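Local coordinates for ABC transporter substrate-binding protein (Staphylococcus aureus subsp. aureus NCTC 8325, PDB 3UN6) that probably serves as the ligand-binding component of an ABC-type import system, and binds zinc, although its physiological substrate is not established, at residues L50-K55 and G248-D253; S58-P63 and V241-K246; L96-K101 and N305-D310; I260-F265 and D270-S275. All blocks are in the same frame, centred on the assembly; numbering follows the deposited sequence. Where two conformers were deposited one is given.

Contact 1 of 4, residues L50-K55 and G248-D253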
loop_
_atom_site.group_PDB
_atom_site.type_symbol
_atom_site.label_atom_id
_atom_site.label_comp_id
_atom_site.label_asym_id
_atom_site.label_seq_id
_atom_site.Cartn_x
_atom_site.Cartn_y
_atom_site.Cartn_z
ATOM N N LEU A 50 -7.350 -1.418 -8.489
ATOM C CA LEU A 50 -8.681 -2.002 -8.273
ATOM C C LEU A 50 -9.759 -1.152 -8.965
ATOM O O LEU A 50 -10.735 -1.703 -9.497
ATOM C CB LEU A 50 -9.010 -2.114 -6.782
ATOM C CG LEU A 50 -8.284 -3.197 -5.997
ATOM C CD1 LEU A 50 -8.638 -3.069 -4.525
ATOM C CD2 LEU A 50 -8.653 -4.563 -6.539
HETATM N N MSE A 51 -9.577 0.179 -8.955
HETATM C CA MSE A 51 -10.527 1.098 -9.595
HETATM C C MSE A 51 -10.476 0.850 -11.106
HETATM O O MSE A 51 -11.509 0.780 -11.792
HETATM C CB MSE A 51 -10.171 2.573 -9.335
HETATM C CG MSE A 51 -9.798 3.036 -7.883
HETATM SE SE MSE A 51 -11.068 2.740 -6.450
HETATM C CE MSE A 51 -10.503 0.935 -5.879
HETATM N N MSE A 52 -9.264 0.729 -11.639
HETATM C CA MSE A 52 -9.116 0.452 -13.064
HETATM C C MSE A 52 -9.777 -0.881 -13.417
HETATM O O MSE A 52 -10.463 -0.979 -14.450
HETATM C CB MSE A 52 -7.651 0.425 -13.477
HETATM C CG MSE A 52 -7.467 0.164 -14.907
HETATM SE SE MSE A 52 -8.149 1.649 -16.047
HETATM C CE MSE A 52 -8.457 0.601 -17.632
ATOM N N THR A 53 -9.581 -1.896 -12.568
ATOM C CA THR A 53 -10.164 -3.227 -12.801
ATOM C C THR A 53 -11.680 -3.124 -12.921
ATOM O O THR A 53 -12.281 -3.694 -13.829
ATOM C CB THR A 53 -9.761 -4.220 -11.690
ATOM O OG1 THR A 53 -8.331 -4.273 -11.612
ATOM C CG2 THR A 53 -10.310 -5.611 -11.967
ATOM N N LYS A 54 -12.276 -2.383 -11.994
ATOM C CA LYS A 54 -13.695 -2.092 -11.971
ATOM C C LYS A 54 -14.136 -1.417 -13.278
ATOM O O LYS A 54 -15.133 -1.816 -13.879
ATOM C CB LYS A 54 -13.990 -1.177 -10.772
ATOM C CG LYS A 54 -15.432 -0.773 -10.567
ATOM C CD LYS A 54 -16.289 -1.938 -10.249
ATOM C CE LYS A 54 -17.664 -1.473 -9.875
ATOM N NZ LYS A 54 -18.568 -2.627 -9.762
ATOM N N LYS A 55 -13.372 -0.433 -13.750
ATOM C CA LYS A 55 -13.734 0.248 -14.977
ATOM C C LYS A 55 -13.668 -0.714 -16.171
ATOM O O LYS A 55 -14.545 -0.719 -17.029
ATOM C CB LYS A 55 -12.847 1.453 -15.236
ATOM C CG LYS A 55 -13.281 2.217 -16.479
ATOM C CD LYS A 55 -12.343 3.351 -16.852
ATOM C CE LYS A 55 -12.856 4.056 -18.130
ATOM N NZ LYS A 55 -11.893 5.059 -18.646
ATOM N N GLY A 248 -3.310 -3.340 -14.740
ATOM C CA GLY A 248 -1.994 -2.939 -14.277
ATOM C C GLY A 248 -1.152 -2.313 -15.360
ATOM O O GLY A 248 -0.426 -1.355 -15.105
ATOM N N PHE A 249 -1.266 -2.837 -16.566
ATOM C CA PHE A 249 -0.533 -2.287 -17.710
ATOM C C PHE A 249 -1.209 -1.034 -18.265
ATOM O O PHE A 249 -0.526 -0.108 -18.676
ATOM C CB PHE A 249 -0.323 -3.352 -18.776
ATOM C CG PHE A 249 0.616 -4.450 -18.336
ATOM C CD1 PHE A 249 1.984 -4.255 -18.369
ATOM C CD2 PHE A 249 0.129 -5.663 -17.867
ATOM C CE1 PHE A 249 2.865 -5.257 -17.949
ATOM C CE2 PHE A 249 0.991 -6.671 -17.441
ATOM C CZ PHE A 249 2.369 -6.466 -17.484
ATOM N N LYS A 250 -2.536 -0.997 -18.273
ATOM C CA LYS A 250 -3.259 0.231 -18.669
ATOM C C LYS A 250 -2.833 1.432 -17.799
ATOM O O LYS A 250 -2.757 2.572 -18.273
ATOM C CB LYS A 250 -4.777 0.050 -18.497
ATOM C CG LYS A 250 -5.548 -0.392 -19.696
ATOM C CD LYS A 250 -5.593 0.722 -20.752
ATOM C CE LYS A 250 -6.639 0.450 -21.808
ATOM N NZ LYS A 250 -6.517 -0.928 -22.363
HETATM N N MSE A 251 -2.556 1.146 -16.531
HETATM C CA MSE A 251 -2.201 2.157 -15.529
HETATM C C MSE A 251 -0.808 2.747 -15.664
HETATM O O MSE A 251 -0.457 3.668 -14.919
HETATM C CB MSE A 251 -2.396 1.592 -14.138
HETATM C CG MSE A 251 -3.860 1.364 -13.765
HETATM SE SE MSE A 251 -4.863 3.027 -13.357
HETATM C CE MSE A 251 -4.148 3.422 -11.599
ATOM N N ASN A 252 -0.010 2.212 -16.579
ATOM C CA ASN A 252 1.299 2.790 -16.876
ATOM C C ASN A 252 1.114 4.149 -17.524
ATOM O O ASN A 252 1.895 5.076 -17.295
ATOM C CB ASN A 252 2.103 1.899 -17.826
ATOM C CG ASN A 252 2.764 0.741 -17.118
ATOM O OD1 ASN A 252 3.142 0.845 -15.946
ATOM N ND2 ASN A 252 2.964 -0.358 -17.845
ATOM N N ASP A 253 0.101 4.251 -18.376
ATOM C CA ASP A 253 -0.214 5.507 -18.992
ATOM C C ASP A 253 -0.653 6.458 -17.873
ATOM O O ASP A 253 -1.685 6.234 -17.244
ATOM C CB ASP A 253 -1.334 5.334 -20.004
ATOM C CG ASP A 253 -1.837 6.662 -20.537
ATOM O OD1 ASP A 253 -1.311 7.697 -20.089
ATOM O OD2 ASP A 253 -2.759 6.679 -21.374
#
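Met-52 packs on Met-251 and on the aliphatic part of Lys-250 in a largely buried apolar contact between helix 48-58 and the turn that follows helix 234-250, in one lobe of a fold of the type 2 periplasmic-binding-protein class; both methionines are selenomethionines. Helix 48-58, which carries Met-52, also packs against strand 66-71 and helix 254-264. On the other side the chain makes a type I beta turn from Lys-250 to Asp-253 before the next helix begins; Asp-253 occupies the N-cap of that helix, its OD1 bonded to the backbone N of Lys-255. The CA atoms of Met-52 and Met-251 come within 7.5 Å of each other, the nearest such pair here, and both CB atoms point across the interface. The two side chains run past one another in opposite senses, so Met-52 meets its partner with the base of its chain: Met-52 CB is 3.9 Å from Met-251 CG. Met-52 leaves the backbone with CG anti to its N (chi1 -179°), then bends at chi2 (67°), which turns its terminal methyl off toward Lys-250. There Met-52 CE lies 3.7 Å from Lys-250 CG, while the far end of the lysine leads away from the contact. Ser-257 and Tyr-281 also touch Met-251. Selenium, not a methyl, makes the closest approach of Met-251: its SE sits 3.8 Å from Met-52 CB.

Contact 2 of 4, residues S58-P63 and V241-K246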
loop_
_atom_site.group_PDB
_atom_site.type_symbol
_atom_site.label_atom_id
_atom_site.label_comp_id
_atom_site.label_asym_id
_atom_site.label_seq_id
_atom_site.Cartn_x
_atom_site.Cartn_y
_atom_site.Cartn_z
ATOM N N SER A 58 -16.628 -3.149 -16.328
ATOM C CA SER A 58 -17.858 -2.512 -16.801
ATOM C C SER A 58 -17.955 -2.493 -18.331
ATOM O O SER A 58 -19.039 -2.348 -18.878
ATOM C CB SER A 58 -17.948 -1.080 -16.280
ATOM O OG SER A 58 -17.850 -1.050 -14.870
ATOM N N GLN A 59 -16.820 -2.644 -19.009
ATOM C CA GLN A 59 -16.786 -2.635 -20.468
ATOM C C GLN A 59 -17.157 -3.965 -21.131
ATOM O O GLN A 59 -17.321 -3.994 -22.340
ATOM C CB GLN A 59 -15.427 -2.131 -20.959
ATOM C CG GLN A 59 -15.238 -0.642 -20.656
ATOM C CD GLN A 59 -13.843 -0.131 -20.950
ATOM O OE1 GLN A 59 -12.871 -0.887 -20.936
ATOM N NE2 GLN A 59 -13.734 1.168 -21.198
ATOM N N TYR A 60 -17.300 -5.052 -20.369
ATOM C CA TYR A 60 -17.731 -6.331 -20.954
ATOM C C TYR A 60 -19.247 -6.355 -21.068
ATOM O O TYR A 60 -19.949 -5.823 -20.191
ATOM C CB TYR A 60 -17.320 -7.548 -20.108
ATOM C CG TYR A 60 -15.834 -7.706 -19.893
ATOM C CD1 TYR A 60 -14.967 -7.833 -20.968
ATOM C CD2 TYR A 60 -15.299 -7.772 -18.603
ATOM C CE1 TYR A 60 -13.606 -7.983 -20.774
ATOM C CE2 TYR A 60 -13.946 -7.936 -18.402
ATOM C CZ TYR A 60 -13.102 -8.034 -19.490
ATOM O OH TYR A 60 -11.749 -8.184 -19.296
ATOM N N ASN A 61 -19.746 -6.974 -22.144
ATOM C CA ASN A 61 -21.187 -7.155 -22.327
ATOM C C ASN A 61 -21.719 -8.010 -21.173
ATOM O O ASN A 61 -22.753 -7.700 -20.568
ATOM C CB ASN A 61 -21.506 -7.868 -23.649
ATOM C CG ASN A 61 -21.366 -6.968 -24.870
ATOM O OD1 ASN A 61 -20.665 -5.959 -24.849
ATOM N ND2 ASN A 61 -22.046 -7.343 -25.950
ATOM N N HIS A 62 -21.004 -9.095 -20.886
ATOM C CA HIS A 62 -21.370 -9.995 -19.801
ATOM C C HIS A 62 -20.142 -10.364 -18.986
ATOM O O HIS A 62 -19.453 -11.334 -19.298
ATOM C CB HIS A 62 -22.071 -11.250 -20.333
ATOM C CG HIS A 62 -23.485 -11.011 -20.766
ATOM N ND1 HIS A 62 -24.550 -11.081 -19.892
ATOM C CD2 HIS A 62 -24.010 -10.701 -21.976
ATOM C CE1 HIS A 62 -25.670 -10.827 -20.545
ATOM N NE2 HIS A 62 -25.369 -10.589 -21.811
ATOM N N PRO A 63 -19.861 -9.580 -17.936
ATOM C CA PRO A 63 -18.713 -9.832 -17.083
ATOM C C PRO A 63 -18.862 -11.161 -16.349
ATOM O O PRO A 63 -19.988 -11.582 -16.041
ATOM C CB PRO A 63 -18.740 -8.656 -16.102
ATOM C CG PRO A 63 -20.144 -8.220 -16.067
ATOM C CD PRO A 63 -20.691 -8.468 -17.434
ATOM N N VAL A 241 -8.187 -11.822 -11.361
ATOM C CA VAL A 241 -6.749 -11.525 -11.408
ATOM C C VAL A 241 -6.309 -11.168 -12.830
ATOM O O VAL A 241 -5.409 -10.354 -13.030
ATOM C CB VAL A 241 -5.922 -12.717 -10.901
ATOM C CG1 VAL A 241 -4.439 -12.537 -11.236
ATOM C CG2 VAL A 241 -6.139 -12.884 -9.416
ATOM N N GLN A 242 -6.955 -11.790 -13.800
ATOM C CA GLN A 242 -6.696 -11.515 -15.217
ATOM C C GLN A 242 -7.093 -10.067 -15.588
ATOM O O GLN A 242 -6.363 -9.389 -16.288
ATOM C CB GLN A 242 -7.473 -12.495 -16.079
ATOM C CG GLN A 242 -7.439 -12.169 -17.585
ATOM C CD GLN A 242 -6.137 -12.531 -18.248
ATOM O OE1 GLN A 242 -5.893 -13.710 -18.573
ATOM N NE2 GLN A 242 -5.303 -11.517 -18.513
ATOM N N ASP A 243 -8.258 -9.614 -15.125
ATOM C CA ASP A 243 -8.689 -8.258 -15.372
ATOM C C ASP A 243 -7.758 -7.312 -14.635
ATOM O O ASP A 243 -7.386 -6.273 -15.149
ATOM C CB ASP A 243 -10.137 -8.068 -14.940
ATOM C CG ASP A 243 -11.085 -8.878 -15.786
ATOM O OD1 ASP A 243 -10.677 -9.235 -16.923
ATOM O OD2 ASP A 243 -12.214 -9.145 -15.328
ATOM N N TYR A 244 -7.379 -7.705 -13.433
ATOM C CA TYR A 244 -6.443 -6.949 -12.617
ATOM C C TYR A 244 -5.086 -6.810 -13.329
ATOM O O TYR A 244 -4.486 -5.740 -13.313
ATOM C CB TYR A 244 -6.302 -7.647 -11.251
ATOM C CG TYR A 244 -5.478 -6.904 -10.216
ATOM C CD1 TYR A 244 -6.079 -6.037 -9.326
ATOM C CD2 TYR A 244 -4.100 -7.102 -10.120
ATOM C CE1 TYR A 244 -5.340 -5.356 -8.379
ATOM C CE2 TYR A 244 -3.355 -6.441 -9.168
ATOM C CZ TYR A 244 -3.986 -5.556 -8.305
ATOM O OH TYR A 244 -3.253 -4.884 -7.352
ATOM N N LYS A 245 -4.619 -7.887 -13.968
ATOM C CA LYS A 245 -3.326 -7.879 -14.663
ATOM C C LYS A 245 -3.358 -6.923 -15.867
ATOM O O LYS A 245 -2.466 -6.091 -16.032
ATOM C CB LYS A 245 -2.946 -9.294 -15.072
ATOM C CG LYS A 245 -1.629 -9.395 -15.805
ATOM C CD LYS A 245 -1.175 -10.832 -15.864
ATOM C CE LYS A 245 0.173 -10.957 -16.562
ATOM N NZ LYS A 245 0.627 -12.374 -16.562
ATOM N N LYS A 246 -4.400 -7.043 -16.692
ATOM C CA LYS A 246 -4.593 -6.159 -17.834
ATOM C C LYS A 246 -4.614 -4.690 -17.365
ATOM O O LYS A 246 -3.965 -3.816 -17.970
ATOM C CB LYS A 246 -5.913 -6.480 -18.543
ATOM C CG LYS A 246 -6.048 -7.895 -19.111
ATOM C CD LYS A 246 -7.402 -8.075 -19.827
ATOM C CE LYS A 246 -7.618 -9.500 -20.356
ATOM N NZ LYS A 246 -6.571 -9.940 -21.313
#
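Tyr-60 has an extended backbone in the loop between helix 48-58 and strand 66-71, and from there its side chain reaches Asp-243 on a regular turn of helix 234-250, where Lys-245 N bonds to Val-241 O at 2.8 Å. Tyrosine and aspartate approach from opposite directions, each with its CB directed at the other segment. The phenol is the donor: Tyr-60 OH to Asp-243 OD1 measures 2.8 Å. The hydroxyl arrives 52° out of the carboxylate plane, and ring and carboxylate are turned 37° apart. Asp-243 CG lies in the plane of the ring at its edge, and Asp-243 OD2 comes to 3.7 Å from Tyr-60 CE2, so Asp-243 meets the edge of the ring and not a face. Farther along the helix, Lys-246 brings only CD near, 4.4 Å from Tyr-60 OH, while its NZ forms a salt bridge with the terminal carboxylate of Ser-324. Asp-243 OD2 hydrogen-bonds to Tyr-65 OH. Each carboxylate oxygen of this buried aspartate thus has a phenol partner, an arrangement that probably stabilises its negative charge and ties both ends of the loop to the helix.

Contact 3 of 4, residues L96-K101 and N305-D310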
loop_
_atom_site.group_PDB
_atom_site.type_symbol
_atom_site.label_atom_id
_atom_site.label_comp_id
_atom_site.label_asym_id
_atom_site.label_seq_id
_atom_site.Cartn_x
_atom_site.Cartn_y
_atom_site.Cartn_z
ATOM N N LEU A 96 1.346 -6.377 7.258
ATOM C CA LEU A 96 0.108 -6.570 8.038
ATOM C C LEU A 96 -0.541 -7.893 7.660
ATOM O O LEU A 96 -0.979 -8.667 8.526
ATOM C CB LEU A 96 -0.849 -5.398 7.775
ATOM C CG LEU A 96 -2.153 -5.338 8.566
ATOM C CD1 LEU A 96 -1.917 -5.472 10.082
ATOM C CD2 LEU A 96 -2.918 -4.034 8.215
ATOM N N ALA A 97 -0.612 -8.132 6.355
ATOM C CA ALA A 97 -1.121 -9.393 5.805
ATOM C C ALA A 97 -0.208 -10.592 6.210
ATOM O O ALA A 97 -0.686 -11.664 6.539
ATOM C CB ALA A 97 -1.241 -9.276 4.281
HETATM N N MSE A 98 1.109 -10.394 6.195
HETATM C CA MSE A 98 2.063 -11.442 6.615
HETATM C C MSE A 98 1.883 -11.813 8.099
HETATM O O MSE A 98 1.941 -12.974 8.472
HETATM C CB MSE A 98 3.504 -10.963 6.395
HETATM C CG MSE A 98 3.946 -10.941 4.941
HETATM SE SE MSE A 98 5.524 -9.821 4.594
HETATM C CE MSE A 98 6.787 -10.798 5.699
ATOM N N LYS A 99 1.690 -10.806 8.944
ATOM C CA LYS A 99 1.485 -11.014 10.372
ATOM C C LYS A 99 0.186 -11.778 10.591
ATOM O O LYS A 99 0.156 -12.746 11.332
ATOM C CB LYS A 99 1.432 -9.670 11.100
ATOM C CG LYS A 99 1.042 -9.752 12.556
ATOM C CD LYS A 99 2.048 -10.517 13.371
ATOM C CE LYS A 99 1.617 -10.552 14.835
ATOM N NZ LYS A 99 2.490 -11.408 15.681
ATOM N N SER A 100 -0.876 -11.339 9.930
ATOM C CA SER A 100 -2.161 -11.999 10.010
ATOM C C SER A 100 -1.974 -13.458 9.564
ATOM O O SER A 100 -2.473 -14.388 10.196
ATOM C CB SER A 100 -3.181 -11.267 9.146
ATOM O OG SER A 100 -4.474 -11.815 9.345
ATOM N N LYS A 101 -1.216 -13.663 8.491
ATOM C CA LYS A 101 -0.924 -15.028 8.024
ATOM C C LYS A 101 -0.168 -15.833 9.099
ATOM O O LYS A 101 -0.502 -16.986 9.371
ATOM C CB LYS A 101 -0.093 -14.994 6.737
ATOM C CG LYS A 101 0.084 -16.342 6.060
ATOM C CD LYS A 101 -1.254 -16.722 5.420
ATOM C CE LYS A 101 -1.300 -18.111 4.903
ATOM N NZ LYS A 101 -2.680 -18.432 4.446
ATOM N N ASN A 305 7.888 -13.373 13.175
ATOM C CA ASN A 305 8.559 -14.295 12.250
ATOM C C ASN A 305 7.719 -14.369 10.996
ATOM O O ASN A 305 6.560 -14.802 11.054
ATOM C CB ASN A 305 8.841 -15.686 12.811
ATOM C CG ASN A 305 9.787 -16.485 11.895
ATOM O OD1 ASN A 305 11.009 -16.453 12.072
ATOM N ND2 ASN A 305 9.231 -17.114 10.855
ATOM N N PRO A 306 8.297 -13.928 9.856
ATOM C CA PRO A 306 7.538 -13.869 8.619
ATOM C C PRO A 306 7.294 -15.239 7.996
ATOM O O PRO A 306 8.100 -16.161 8.187
ATOM C CB PRO A 306 8.418 -12.990 7.704
ATOM C CG PRO A 306 9.796 -13.237 8.166
ATOM C CD PRO A 306 9.714 -13.559 9.648
ATOM N N PRO A 307 6.167 -15.384 7.277
ATOM C CA PRO A 307 5.865 -16.628 6.605
ATOM C C PRO A 307 6.716 -16.776 5.333
ATOM O O PRO A 307 7.114 -15.774 4.724
ATOM C CB PRO A 307 4.384 -16.481 6.267
ATOM C CG PRO A 307 4.187 -15.044 6.098
ATOM C CD PRO A 307 5.101 -14.389 7.089
ATOM N N ALA A 308 7.008 -18.016 4.955
ATOM C CA ALA A 308 7.774 -18.291 3.740
ATOM C C ALA A 308 6.970 -17.905 2.492
ATOM O O ALA A 308 5.751 -17.875 2.521
ATOM C CB ALA A 308 8.139 -19.781 3.686
ATOM N N TYR A 309 7.666 -17.647 1.393
ATOM C CA TYR A 309 7.028 -17.300 0.121
ATOM C C TYR A 309 5.878 -18.256 -0.277
ATOM O O TYR A 309 4.747 -17.810 -0.565
ATOM C CB TYR A 309 8.091 -17.242 -0.981
ATOM C CG TYR A 309 7.588 -16.698 -2.288
ATOM C CD1 TYR A 309 7.638 -15.344 -2.567
ATOM C CD2 TYR A 309 7.085 -17.536 -3.243
ATOM C CE1 TYR A 309 7.182 -14.849 -3.772
ATOM C CE2 TYR A 309 6.625 -17.061 -4.443
ATOM C CZ TYR A 309 6.671 -15.721 -4.704
ATOM O OH TYR A 309 6.214 -15.275 -5.905
ATOM N N ASP A 310 6.149 -19.561 -0.273
ATOM C CA ASP A 310 5.138 -20.567 -0.661
ATOM C C ASP A 310 3.937 -20.659 0.297
ATOM O O ASP A 310 2.889 -21.165 -0.072
ATOM C CB ASP A 310 5.784 -21.937 -0.857
ATOM C CG ASP A 310 6.649 -22.004 -2.113
ATOM O OD1 ASP A 310 6.426 -21.193 -3.032
ATOM O OD2 ASP A 310 7.531 -22.872 -2.203
#
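Met-98, a selenomethionine of helix 94-102, meets Pro-306 and Pro-307 with opposite ends of its side chain. Its CB lies 3.8 Å from Pro-307 CD and 4.1 Å from CG of the same ring, so the second proline rests on the root of the side chain. CG and SE continue past the prolines without close contact to them; chi2 is near anti, and the bend comes only at the last torsion (chi3 62°), which swings the methyl over to the first proline. There Met-98 CE stands 3.4 Å from Pro-306 CB, tighter than ordinary carbon packing. The helix backbone takes part as well, with Met-98 O 3.7 Å from Pro-307 CD. One turn on, Lys-101 CG approaches Pro-307 CG at 4.3 Å, whereas its NZ bonds to the carbonyls of Ser-105 and Ile-107. Both prolines have polyproline-II backbone angles, which keep the incoming chain extended as far as helix 309-312. Tyr-291 touches Met-98 from helix 288-300, and its OH bonds to Pro-307 O; Phe-312 covers Met-98 and Pro-307 alike. The C-terminal chain is thereby packed onto a helix flanking a five-stranded sheet of order 2-1-3-5-4, the topology of a lobe of the type 2 periplasmic-binding-protein fold.

Contact 4 of 4, residues I260-F265 and D270-S275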
loop_
_atom_site.group_PDB
_atom_site.type_symbol
_atom_site.label_atom_id
_atom_site.label_comp_id
_atom_site.label_asym_id
_atom_site.label_seq_id
_atom_site.Cartn_x
_atom_site.Cartn_y
_atom_site.Cartn_z
ATOM N N ILE A 260 -8.498 7.845 -13.441
ATOM C CA ILE A 260 -9.102 6.834 -12.546
ATOM C C ILE A 260 -9.251 7.360 -11.124
ATOM O O ILE A 260 -10.312 7.286 -10.527
ATOM C CB ILE A 260 -8.265 5.532 -12.501
ATOM C CG1 ILE A 260 -8.746 4.554 -13.577
ATOM C CG2 ILE A 260 -8.422 4.851 -11.185
ATOM C CD1 ILE A 260 -10.222 4.077 -13.380
HETATM N N MSE A 261 -8.166 7.897 -10.587
HETATM C CA MSE A 261 -8.175 8.387 -9.232
HETATM C C MSE A 261 -9.055 9.618 -9.004
HETATM O O MSE A 261 -9.732 9.688 -7.979
HETATM C CB MSE A 261 -6.753 8.654 -8.762
HETATM C CG MSE A 261 -5.914 7.382 -8.750
HETATM SE SE MSE A 261 -4.239 7.710 -7.893
HETATM C CE MSE A 261 -3.512 8.870 -9.008
ATOM N N THR A 262 -9.070 10.571 -9.937
ATOM C CA THR A 262 -9.890 11.770 -9.741
ATOM C C THR A 262 -11.340 11.371 -9.619
ATOM O O THR A 262 -12.120 11.975 -8.867
ATOM C CB THR A 262 -9.718 12.811 -10.867
ATOM O OG1 THR A 262 -9.933 12.188 -12.139
ATOM C CG2 THR A 262 -8.316 13.425 -10.830
ATOM N N HIS A 263 -11.708 10.338 -10.355
ATOM C CA HIS A 263 -13.056 9.861 -10.309
ATOM C C HIS A 263 -13.453 9.331 -8.925
ATOM O O HIS A 263 -14.472 9.738 -8.368
ATOM C CB HIS A 263 -13.239 8.762 -11.359
ATOM C CG HIS A 263 -14.635 8.228 -11.422
ATOM N ND1 HIS A 263 -15.606 8.779 -12.226
ATOM C CD2 HIS A 263 -15.231 7.206 -10.762
ATOM C CE1 HIS A 263 -16.737 8.112 -12.072
ATOM N NE2 HIS A 263 -16.537 7.154 -11.186
ATOM N N HIS A 264 -12.620 8.457 -8.369
ATOM C CA HIS A 264 -12.911 7.754 -7.119
ATOM C C HIS A 264 -12.488 8.404 -5.828
ATOM O O HIS A 264 -13.153 8.216 -4.803
ATOM C CB HIS A 264 -12.254 6.370 -7.146
ATOM C CG HIS A 264 -12.914 5.413 -8.081
ATOM N ND1 HIS A 264 -12.560 5.301 -9.411
ATOM C CD2 HIS A 264 -13.920 4.528 -7.881
ATOM C CE1 HIS A 264 -13.313 4.376 -9.983
ATOM N NE2 HIS A 264 -14.150 3.899 -9.080
ATOM N N PHE A 265 -11.380 9.133 -5.832
ATOM C CA PHE A 265 -10.890 9.692 -4.579
ATOM C C PHE A 265 -11.311 11.130 -4.274
ATOM O O PHE A 265 -11.431 11.975 -5.174
ATOM C CB PHE A 265 -9.361 9.583 -4.505
ATOM C CG PHE A 265 -8.826 8.196 -4.684
ATOM C CD1 PHE A 265 -9.618 7.070 -4.467
ATOM C CD2 PHE A 265 -7.487 8.011 -4.942
ATOM C CE1 PHE A 265 -9.097 5.804 -4.608
ATOM C CE2 PHE A 265 -6.956 6.736 -5.070
ATOM C CZ PHE A 265 -7.758 5.635 -4.899
ATOM N N ASP A 270 -4.757 18.269 -8.861
ATOM C CA ASP A 270 -3.349 18.605 -8.628
ATOM C C ASP A 270 -2.702 17.664 -7.618
ATOM O O ASP A 270 -1.582 17.250 -7.828
ATOM C CB ASP A 270 -3.157 20.061 -8.231
ATOM C CG ASP A 270 -3.906 20.435 -6.977
ATOM O OD1 ASP A 270 -4.120 21.653 -6.770
ATOM O OD2 ASP A 270 -4.289 19.530 -6.203
ATOM N N VAL A 271 -3.399 17.355 -6.525
ATOM C CA VAL A 271 -2.899 16.399 -5.535
ATOM C C VAL A 271 -2.724 15.004 -6.142
ATOM O O VAL A 271 -1.757 14.329 -5.829
ATOM C CB VAL A 271 -3.822 16.325 -4.293
ATOM C CG1 VAL A 271 -3.588 15.029 -3.457
ATOM C CG2 VAL A 271 -3.640 17.587 -3.453
ATOM N N LEU A 272 -3.636 14.593 -7.028
ATOM C CA LEU A 272 -3.589 13.243 -7.599
ATOM C C LEU A 272 -2.586 13.116 -8.768
ATOM O O LEU A 272 -2.066 12.020 -9.014
ATOM C CB LEU A 272 -4.996 12.762 -7.982
ATOM C CG LEU A 272 -5.919 12.552 -6.766
ATOM C CD1 LEU A 272 -7.350 12.410 -7.231
ATOM C CD2 LEU A 272 -5.476 11.332 -5.913
ATOM N N THR A 273 -2.311 14.229 -9.453
ATOM C CA THR A 273 -1.284 14.247 -10.504
ATOM C C THR A 273 0.074 14.042 -9.835
ATOM O O THR A 273 0.873 13.216 -10.270
ATOM C CB THR A 273 -1.319 15.549 -11.292
ATOM O OG1 THR A 273 -2.598 15.650 -11.923
ATOM C CG2 THR A 273 -0.232 15.558 -12.371
ATOM N N GLN A 274 0.332 14.778 -8.756
ATOM C CA GLN A 274 1.570 14.587 -8.003
ATOM C C GLN A 274 1.672 13.130 -7.486
ATOM O O GLN A 274 2.726 12.489 -7.585
ATOM C CB GLN A 274 1.631 15.582 -6.836
ATOM C CG GLN A 274 2.840 15.403 -5.910
ATOM C CD GLN A 274 2.934 16.540 -4.914
ATOM O OE1 GLN A 274 2.513 17.649 -5.205
ATOM N NE2 GLN A 274 3.485 16.273 -3.752
ATOM N N SER A 275 0.560 12.617 -6.955
ATOM C CA SER A 275 0.496 11.270 -6.395
ATOM C C SER A 275 0.775 10.201 -7.447
ATOM O O SER A 275 1.533 9.256 -7.202
ATOM C CB SER A 275 -0.880 11.041 -5.772
ATOM O OG SER A 275 -1.102 11.945 -4.679
#
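Leu-272 sets CG anti to its carbonyl carbon (chi1 -67°), which sends its forked end into the facing helix, and Met-261, a selenomethionine, bends at its last torsion (chi3 -65°). The leucine fork then divides its contacts. Leu-272 CD1 enters beside the backbone, 3.6 Å from Thr-262 CA and 3.7 Å from Met-261 O, and also touches Thr-262 CG2. Leu-272 CD2 turns the other way, to the edge of the Phe-265 ring and close to its plane, at 4.0 Å from Phe-265 CD2; these two side chains cross at about a right angle. In return, Met-261 CE lies 3.5 Å from Leu-272 O. The contact joins consecutive helices, 254-264 and 269-277, and Phe-265 is where the first departs from helical geometry. Two polar side chains bond within their own segments: His-264 ND1 donates to Ile-260 O at 3.2 Å in the plane of its ring, and Ser-275 OG bonds to Val-271 O at 2.7 Å. That carbonyl also accepts from Ser-275 N, the two donors approaching from opposite faces of its plane. The helices therefore hold to each other here by apolar contacts around Leu-272, while hydrogen bonds stabilise each one separately.

Contacts 1, 2 and 4 form a connected group. Contacts 1 and 2 share helix 234-250, their centres 10 Å apart, and touch where Thr-53 CG2 lies 3.9 Å from Asp-243 CB. Contact 4, centred 13 Å from contact 1, meets its other flank: Met-51 CB is 3.4 Å from Ile-260 CG2. Helix 48-58 thus packs against both helix 234-250 and helix 254-264. Contact 3 stands apart, 31 Å from contact 4 between centres and on the opposite side of the chain's centre. Its Met-98 side chain is nevertheless about 12 Å from a zinc ion, comparable to Phe-265 of contact 4 (about 11 Å) and Met-251 of contact 1 (about 13 Å). None of these residues belongs to the zinc site of His-46, Cys-220 and Cys-221.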